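Local coordinates for integron Cassette Protein Hfx_Cass5 (Unidentified, PDB 3IF4) that is of unknown function but is encoded by a mobile integron gene cassette and forms a two-subunit assembly, at residues Val57-Glu61 against Ser62-Leu66; Gln78-Gln81 against Gln82-Ala86; Pro106-Leu109 against Arg110-Thr114. All coordinates share one frame; numbering follows the deposited sequence.

Contact 1: Val57-Glu61 against Ser62-Leu66; sequences VSWNE and STRSL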
loop_
_atom_site.group_PDB
_atom_site.type_symbol
_atom_site.label_atom_id
_atom_site.label_comp_id
_atom_site.label_asym_id
_atom_site.label_seq_id
_atom_site.Cartn_x
_atom_site.Cartn_y
_atom_site.Cartn_z
ATOM N N VAL A 57 5.712 -3.858 6.260
ATOM C CA VAL A 57 6.836 -4.758 6.054
ATOM C C VAL A 57 6.471 -6.126 6.612
ATOM O O VAL A 57 5.775 -6.220 7.619
ATOM C CB VAL A 57 8.080 -4.219 6.756
ATOM C CG1 VAL A 57 9.269 -5.145 6.539
ATOM C CG2 VAL A 57 8.377 -2.820 6.245
ATOM N N SER A 58 6.926 -7.187 5.957
ATOM C CA SER A 58 6.633 -8.531 6.435
ATOM C C SER A 58 7.891 -9.371 6.561
ATOM O O SER A 58 8.922 -9.070 5.957
ATOM C CB SER A 58 5.653 -9.234 5.502
ATOM O OG SER A 58 4.733 -8.309 4.986
ATOM N N TRP A 59 7.794 -10.433 7.347
ATOM C CA TRP A 59 8.902 -11.356 7.526
ATOM C C TRP A 59 8.488 -12.707 6.966
ATOM O O TRP A 59 7.445 -13.237 7.326
ATOM C CB TRP A 59 9.273 -11.476 9.008
ATOM C CG TRP A 59 10.323 -12.535 9.329
ATOM C CD1 TRP A 59 10.109 -13.755 9.915
ATOM C CD2 TRP A 59 11.741 -12.448 9.100
ATOM N NE1 TRP A 59 11.303 -14.429 10.061
ATOM C CE2 TRP A 59 12.316 -13.652 9.571
ATOM C CE3 TRP A 59 12.574 -11.473 8.542
ATOM C CZ2 TRP A 59 13.690 -13.906 9.495
ATOM C CZ3 TRP A 59 13.942 -11.727 8.467
ATOM C CH2 TRP A 59 14.485 -12.934 8.947
ATOM N N ASN A 60 9.293 -13.246 6.062
ATOM C CA ASN A 60 9.035 -14.566 5.518
ATOM C C ASN A 60 10.042 -15.544 6.106
ATOM O O ASN A 60 11.232 -15.499 5.779
ATOM C CB ASN A 60 9.134 -14.538 3.993
ATOM C CG ASN A 60 8.753 -15.860 3.362
ATOM O OD1 ASN A 60 9.497 -16.845 3.444
ATOM N ND2 ASN A 60 7.589 -15.891 2.723
ATOM N N GLU A 61 9.570 -16.417 6.988
ATOM C CA GLU A 61 10.480 -17.267 7.745
ATOM C C GLU A 61 11.167 -18.329 6.886
ATOM O O GLU A 61 12.295 -18.729 7.177
ATOM C CB GLU A 61 9.768 -17.906 8.942
ATOM C CG GLU A 61 10.692 -18.719 9.854
ATOM C CD GLU A 61 11.861 -17.906 10.412
ATOM O OE1 GLU A 61 11.620 -16.970 11.207
ATOM O OE2 GLU A 61 13.024 -18.219 10.069
ATOM N N SER A 62 10.507 -18.781 5.826
ATOM C CA SER A 62 11.095 -19.834 5.003
ATOM C C SER A 62 12.296 -19.310 4.222
ATOM O O SER A 62 13.233 -20.057 3.931
ATOM C CB SER A 62 10.060 -20.446 4.058
ATOM O OG SER A 62 9.813 -19.595 2.956
ATOM N N THR A 63 12.271 -18.024 3.891
ATOM C CA THR A 63 13.384 -17.406 3.180
ATOM C C THR A 63 14.146 -16.463 4.106
ATOM O O THR A 63 15.101 -15.801 3.688
ATOM C CB THR A 63 12.912 -16.628 1.939
ATOM O OG1 THR A 63 12.095 -15.522 2.347
ATOM C CG2 THR A 63 12.112 -17.538 1.000
ATOM N N ARG A 64 13.716 -16.412 5.365
ATOM C CA ARG A 64 14.325 -15.536 6.365
ATOM C C ARG A 64 14.620 -14.137 5.814
ATOM O O ARG A 64 15.755 -13.655 5.862
ATOM C CB ARG A 64 15.590 -16.184 6.958
ATOM C CG ARG A 64 15.286 -17.329 7.921
ATOM C CD ARG A 64 16.540 -17.927 8.540
ATOM N NE ARG A 64 17.200 -17.024 9.485
ATOM C CZ ARG A 64 16.769 -16.781 10.721
ATOM N NH1 ARG A 64 15.661 -17.360 11.173
ATOM N NH2 ARG A 64 17.444 -15.948 11.506
ATOM N N SER A 65 13.588 -13.478 5.303
ATOM C CA SER A 65 13.771 -12.158 4.717
ATOM C C SER A 65 12.636 -11.207 5.069
ATOM O O SER A 65 11.497 -11.627 5.259
ATOM C CB SER A 65 13.886 -12.278 3.195
ATOM O OG SER A 65 12.750 -12.948 2.652
ATOM N N LEU A 66 12.975 -9.928 5.170
ATOM C CA LEU A 66 12.003 -8.861 5.225
ATOM C C LEU A 66 11.630 -8.560 3.787
ATOM O O LEU A 66 12.498 -8.565 2.919
ATOM C CB LEU A 66 12.621 -7.616 5.843
ATOM C CG LEU A 66 13.131 -7.772 7.272
ATOM C CD1 LEU A 66 14.299 -6.817 7.562
ATOM C CD2 LEU A 66 11.984 -7.568 8.251
#

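Contact 2: Gln78-Gln81 against Gln82-Ala86; sequences QWLQ and QIFAA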
loop_
_atom_site.group_PDB
_atom_site.type_symbol
_atom_site.label_atom_id
_atom_site.label_comp_id
_atom_site.label_asym_id
_atom_site.label_seq_id
_atom_site.Cartn_x
_atom_site.Cartn_y
_atom_site.Cartn_z
ATOM N N GLN A 78 -8.700 1.322 -9.880
ATOM C CA GLN A 78 -8.380 0.280 -8.912
ATOM C C GLN A 78 -8.788 0.707 -7.515
ATOM O O GLN A 78 -9.404 -0.064 -6.779
ATOM C CB GLN A 78 -6.888 -0.033 -8.917
ATOM C CG GLN A 78 -6.375 -0.679 -10.184
ATOM C CD GLN A 78 -4.872 -0.914 -10.128
ATOM O OE1 GLN A 78 -4.163 -0.709 -11.113
ATOM N NE2 GLN A 78 -4.379 -1.331 -8.963
ATOM N N TRP A 79 -8.437 1.935 -7.142
ATOM C CA TRP A 79 -8.791 2.421 -5.815
ATOM C C TRP A 79 -10.303 2.455 -5.599
ATOM O O TRP A 79 -10.777 2.137 -4.511
ATOM C CB TRP A 79 -8.113 3.755 -5.489
ATOM C CG TRP A 79 -6.751 3.516 -4.897
ATOM C CD1 TRP A 79 -5.537 3.725 -5.499
ATOM C CD2 TRP A 79 -6.465 2.961 -3.603
ATOM N NE1 TRP A 79 -4.520 3.345 -4.653
ATOM C CE2 TRP A 79 -5.061 2.876 -3.485
ATOM C CE3 TRP A 79 -7.260 2.528 -2.539
ATOM C CZ2 TRP A 79 -4.437 2.387 -2.340
ATOM C CZ3 TRP A 79 -6.637 2.042 -1.401
ATOM C CH2 TRP A 79 -5.238 1.975 -1.312
ATOM N N LEU A 80 -11.063 2.797 -6.635
ATOM C CA LEU A 80 -12.514 2.763 -6.505
ATOM C C LEU A 80 -12.951 1.324 -6.265
ATOM O O LEU A 80 -13.756 1.052 -5.382
ATOM C CB LEU A 80 -13.200 3.354 -7.736
ATOM C CG LEU A 80 -14.731 3.364 -7.714
ATOM C CD1 LEU A 80 -15.252 4.736 -8.038
ATOM C CD2 LEU A 80 -15.297 2.327 -8.678
ATOM N N GLN A 81 -12.388 0.394 -7.026
ATOM C CA GLN A 81 -12.730 -1.011 -6.837
ATOM C C GLN A 81 -12.331 -1.477 -5.440
ATOM O O GLN A 81 -13.056 -2.230 -4.792
ATOM C CB GLN A 81 -12.064 -1.876 -7.901
ATOM C CG GLN A 81 -12.612 -1.661 -9.300
ATOM C CD GLN A 81 -11.821 -2.412 -10.349
ATOM O OE1 GLN A 81 -10.638 -2.705 -10.158
ATOM N NE2 GLN A 81 -12.465 -2.722 -11.468
ATOM N N GLN A 82 -11.172 -1.014 -4.983
ATOM C CA GLN A 82 -10.685 -1.326 -3.644
ATOM C C GLN A 82 -11.673 -0.817 -2.595
ATOM O O GLN A 82 -11.995 -1.512 -1.634
ATOM C CB GLN A 82 -9.302 -0.696 -3.427
ATOM C CG GLN A 82 -8.686 -0.974 -2.066
ATOM C CD GLN A 82 -8.076 -2.355 -1.980
ATOM O OE1 GLN A 82 -8.408 -3.247 -2.769
ATOM N NE2 GLN A 82 -7.174 -2.545 -1.021
ATOM N N ILE A 83 -12.154 0.405 -2.794
ATOM C CA ILE A 83 -13.128 1.000 -1.890
ATOM C C ILE A 83 -14.434 0.222 -1.895
ATOM O O ILE A 83 -14.985 -0.073 -0.842
ATOM C CB ILE A 83 -13.379 2.478 -2.218
ATOM C CG1 ILE A 83 -12.126 3.298 -1.899
ATOM C CG2 ILE A 83 -14.566 3.011 -1.425
ATOM C CD1 ILE A 83 -12.201 4.720 -2.350
ATOM N N PHE A 84 -14.927 -0.123 -3.076
ATOM C CA PHE A 84 -16.147 -0.916 -3.155
ATOM C C PHE A 84 -15.934 -2.257 -2.451
ATOM O O PHE A 84 -16.836 -2.767 -1.781
ATOM C CB PHE A 84 -16.567 -1.132 -4.613
ATOM C CG PHE A 84 -17.338 0.017 -5.206
ATOM C CD1 PHE A 84 -17.076 1.327 -4.821
ATOM C CD2 PHE A 84 -18.315 -0.210 -6.171
ATOM C CE1 PHE A 84 -17.783 2.391 -5.372
ATOM C CE2 PHE A 84 -19.019 0.842 -6.729
ATOM C CZ PHE A 84 -18.748 2.149 -6.329
ATOM N N ALA A 85 -14.732 -2.813 -2.595
ATOM C CA ALA A 85 -14.424 -4.126 -2.026
ATOM C C ALA A 85 -14.399 -4.112 -0.494
ATOM O O ALA A 85 -14.875 -5.049 0.153
ATOM C CB ALA A 85 -13.109 -4.659 -2.586
ATOM N N ALA A 86 -13.858 -3.044 0.078
ATOM C CA ALA A 86 -13.832 -2.882 1.527
ATOM C C ALA A 86 -15.248 -2.786 2.082
ATOM O O ALA A 86 -15.563 -3.371 3.115
ATOM C CB ALA A 86 -13.033 -1.638 1.903
#

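Contact 3: Pro106-Leu109 against Arg110-Thr114; sequences PNEL and RAELT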
loop_
_atom_site.group_PDB
_atom_site.type_symbol
_atom_site.label_atom_id
_atom_site.label_comp_id
_atom_site.label_asym_id
_atom_site.label_seq_id
_atom_site.Cartn_x
_atom_site.Cartn_y
_atom_site.Cartn_z
ATOM N N PRO A 106 -12.745 14.917 -13.487
ATOM C CA PRO A 106 -12.667 15.227 -14.917
ATOM C C PRO A 106 -13.408 14.211 -15.767
ATOM O O PRO A 106 -13.505 13.041 -15.378
ATOM C CB PRO A 106 -11.171 15.139 -15.210
ATOM C CG PRO A 106 -10.517 15.442 -13.918
ATOM C CD PRO A 106 -11.413 14.868 -12.859
ATOM N N ASN A 107 -13.904 14.667 -16.919
ATOM C CA ASN A 107 -14.692 13.852 -17.838
ATOM C C ASN A 107 -14.188 12.424 -18.061
ATOM O O ASN A 107 -14.926 11.460 -17.836
ATOM C CB ASN A 107 -14.854 14.571 -19.187
ATOM C CG ASN A 107 -15.898 15.680 -19.143
ATOM O OD1 ASN A 107 -15.958 16.535 -20.031
ATOM N ND2 ASN A 107 -16.725 15.669 -18.108
ATOM N N GLU A 108 -12.941 12.281 -18.506
ATOM C CA GLU A 108 -12.431 10.960 -18.871
ATOM C C GLU A 108 -12.300 10.043 -17.660
ATOM O O GLU A 108 -12.791 8.912 -17.670
ATOM C CB GLU A 108 -11.097 11.056 -19.602
ATOM C CG GLU A 108 -10.589 9.703 -20.067
ATOM C CD GLU A 108 -9.102 9.708 -20.351
ATOM O OE1 GLU A 108 -8.664 10.495 -21.218
ATOM O OE2 GLU A 108 -8.372 8.923 -19.705
ATOM N N LEU A 109 -11.633 10.534 -16.622
ATOM C CA LEU A 109 -11.527 9.795 -15.370
ATOM C C LEU A 109 -12.912 9.359 -14.919
ATOM O O LEU A 109 -13.104 8.256 -14.403
ATOM C CB LEU A 109 -10.896 10.670 -14.295
ATOM C CG LEU A 109 -10.684 9.980 -12.953
ATOM C CD1 LEU A 109 -10.083 8.613 -13.173
ATOM C CD2 LEU A 109 -9.792 10.825 -12.057
ATOM N N ARG A 110 -13.880 10.241 -15.129
ATOM C CA ARG A 110 -15.259 9.982 -14.752
ATOM C C ARG A 110 -15.811 8.797 -15.539
ATOM O O ARG A 110 -16.508 7.944 -14.987
ATOM C CB ARG A 110 -16.091 11.237 -14.989
ATOM C CG ARG A 110 -17.281 11.408 -14.073
ATOM C CD ARG A 110 -18.570 11.063 -14.786
ATOM N NE ARG A 110 -19.670 11.938 -14.389
ATOM C CZ ARG A 110 -20.935 11.731 -14.736
ATOM N NH1 ARG A 110 -21.247 10.675 -15.472
ATOM N NH2 ARG A 110 -21.886 12.567 -14.341
ATOM N N ALA A 111 -15.487 8.735 -16.829
ATOM C CA ALA A 111 -15.902 7.603 -17.651
ATOM C C ALA A 111 -15.231 6.326 -17.155
ATOM O O ALA A 111 -15.884 5.312 -16.911
ATOM C CB ALA A 111 -15.561 7.846 -19.109
ATOM N N GLU A 112 -13.917 6.394 -16.995
ATOM C CA GLU A 112 -13.146 5.237 -16.571
ATOM C C GLU A 112 -13.576 4.749 -15.186
ATOM O O GLU A 112 -13.593 3.545 -14.920
ATOM C CB GLU A 112 -11.662 5.580 -16.580
ATOM C CG GLU A 112 -10.753 4.379 -16.605
ATOM C CD GLU A 112 -9.312 4.774 -16.808
ATOM O OE1 GLU A 112 -9.061 5.681 -17.632
ATOM O OE2 GLU A 112 -8.433 4.183 -16.142
ATOM N N LEU A 113 -13.923 5.679 -14.303
ATOM C CA LEU A 113 -14.365 5.301 -12.967
ATOM C C LEU A 113 -15.716 4.619 -13.062
ATOM O O LEU A 113 -16.006 3.676 -12.325
ATOM C CB LEU A 113 -14.427 6.513 -12.030
ATOM C CG LEU A 113 -13.073 7.022 -11.521
ATOM C CD1 LEU A 113 -13.261 8.170 -10.541
ATOM C CD2 LEU A 113 -12.279 5.898 -10.870
ATOM N N THR A 114 -16.537 5.089 -13.993
ATOM C CA THR A 114 -17.844 4.491 -14.210
ATOM C C THR A 114 -17.700 3.040 -14.645
ATOM O O THR A 114 -18.394 2.157 -14.138
ATOM C CB THR A 114 -18.645 5.262 -15.267
ATOM O OG1 THR A 114 -18.961 6.564 -14.760
ATOM C CG2 THR A 114 -19.935 4.524 -15.596
#

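Contact 1: Val57-Glu61 against Ser62-Leu66
Asn60 OD1 gathers the turn: Ser62 OG lies 2.8 Å from Asn60 OD1 and the amide Thr63 N 3.0 Å from the same oxygen, both donating in the plane of its carbonyl. Its carboxamide reaches them because CG stands anti to the backbone N (chi1 -175°), leaning across the turn. In the backbone, Asn60 N gives a nearly straight bond (174°) to Ser65 O and Ser65 N returns one to Asn60 O. On the other face of the hairpin the Trp59 indole lies over the Arg64-Ser65 peptide, with Ser65 N 3.6 Å above the ring plane, while Leu66 CG sits at the ring's edge, 4.0 Å from Trp59 CE3. In the ring plane, Trp59 NE1 donates to Glu61 OE1 at 2.8 Å and so fixes one carboxylate oxygen. The other, Glu61 OE2, uses its syn lone pair for a salt bridge to Arg64 NH1 at 3.0 Å, and that guanidinium also bonds Gln46, in the loop between strands 38-42 and 58-60. Further out, Leu66 packs on Ile83 of the second subunit. With Arg64 and Ser65 both facing Asn60, this is an antiparallel beta hairpin carrying a G1 beta bulge.

Contact 2: Gln78-Gln81 against Gln82-Ala86
Phe84 lies alongside Leu80 one turn further along the helix, both side chains pointing the same way. From CB outward, Phe84 first passes backbone: CB lies near Leu80 O and Gln81 O, and Phe84 CD1 comes to 3.4 Å from Leu80 O. With CG anti to the carbonyl carbon (chi1 -83°), the ring is sent back along the preceding turn, where Phe84 CE1 meets Leu80 CG at 4.0 Å. Phe84 CZ, the end of the ring, also lies against Leu80 CD2, at 4.2 Å. That methyl sits over one face of the ring, Leu80 CD2 standing 4.2 Å from the Phe84 centroid and 13° off the normal, a CH-pi contact. Leu80 also touches Leu113 and Ala117 of helix 107-118, and Phe84 shares Ala117. Cut back to an alanine, Phe84 would probably leave Leu80 CD2 without the ring face it rests on and a gap beside Ala117.

All of this rides on one continuous alpha helix, 76-89, whose i to i+4 bonds include Phe84 N to Leu80 O at 2.8 Å and Ile83 N to Trp79 O at the same length.

Another side of the helix is turned to the second subunit. There the Gln82 chain runs beside the Trp79 indole, Gln82 CG standing 3.7 Å from Trp79 CZ3, with ring and amide planes nearly perpendicular (88°). A bend at chi2 carries the amide onward, and its NE2 bonds Met55 O of the second subunit. Trp79 packs on Pro69 of that subunit, Ala86 on its Ile50. Gln81 instead sends NE2 to Ala116 O in helix 107-118 of its own chain.

Contact 3: Pro106-Leu109 against Arg110-Thr114
Leu109 and Leu113 make the apolar part of this contact, one helical turn apart: Leu109 CD1 meets Leu113 CG at 3.8 Å, the two side chains slanting across one another. With CG anti to the backbone N (chi1 -178°) the Leu109 side chain stands out from the helix, and chi2 (46°) turns CD1 toward Leu113. The pair is not left on its own. Both leucines touch Tyr76 of helix 76-89, Leu113 also meets Trp102, and the second subunit adds Ile32 against Leu109 and Ile38 against Leu113.

The backbone bonds are those of the first turns of an alpha helix. Pro106 stands at the N-cap, and its carbonyl starts the series, Arg110 N reaching Pro106 O at 2.8 Å. Glu112 N to Glu108 O, also 2.8 Å, is the straightest of the four, and Leu113 N closes on Leu109 O at 2.7 Å. Further on, Arg110 O accepts twice, from Thr114 N at 3.0 Å and from the hydroxyl Thr114 OG1 at 2.8 Å, the two donors coming from opposite faces of the carbonyl plane; the second bond holds the threonine side chain back against its own helix.

Charges come last. Glu108 and Glu112 run side by side in the same direction, their carboxylates nearly coplanar (13° apart), with Glu108 OE2 3.9 Å from Glu112 OE1. Arg110 leads off elsewhere, its guanidinium in a cation-pi contact with Trp102. Two carboxylates this close would tend to repel, and one might take up a proton more readily than usual, although their exposed position, where water can screen charge, probably softens the effect; the acids also lie near the helix's N-terminal end, whose dipole is likely to suit negative charge.

In the fold
The three contacts follow one another along the chain without overlapping. Contact 1 tightens the hairpin of strands 58-60 and 65-67 at the edge of the antiparallel sheet, with its centre about 28 Å from that of contact 2 and about 40 Å from that of contact 3. Contacts 2 and 3 are neighbours, centres about 15 Å apart, where helices 76-89 and 107-118 pack together. Contacts 1 and 2 are partly buried; contact 3 is largely surface. Their chemistry differs accordingly: a polar turn beside an indole, an aromatic and aliphatic helix flank with glutamines reaching to other elements, and an acidic flank next to a leucine pair. All three touch the second subunit.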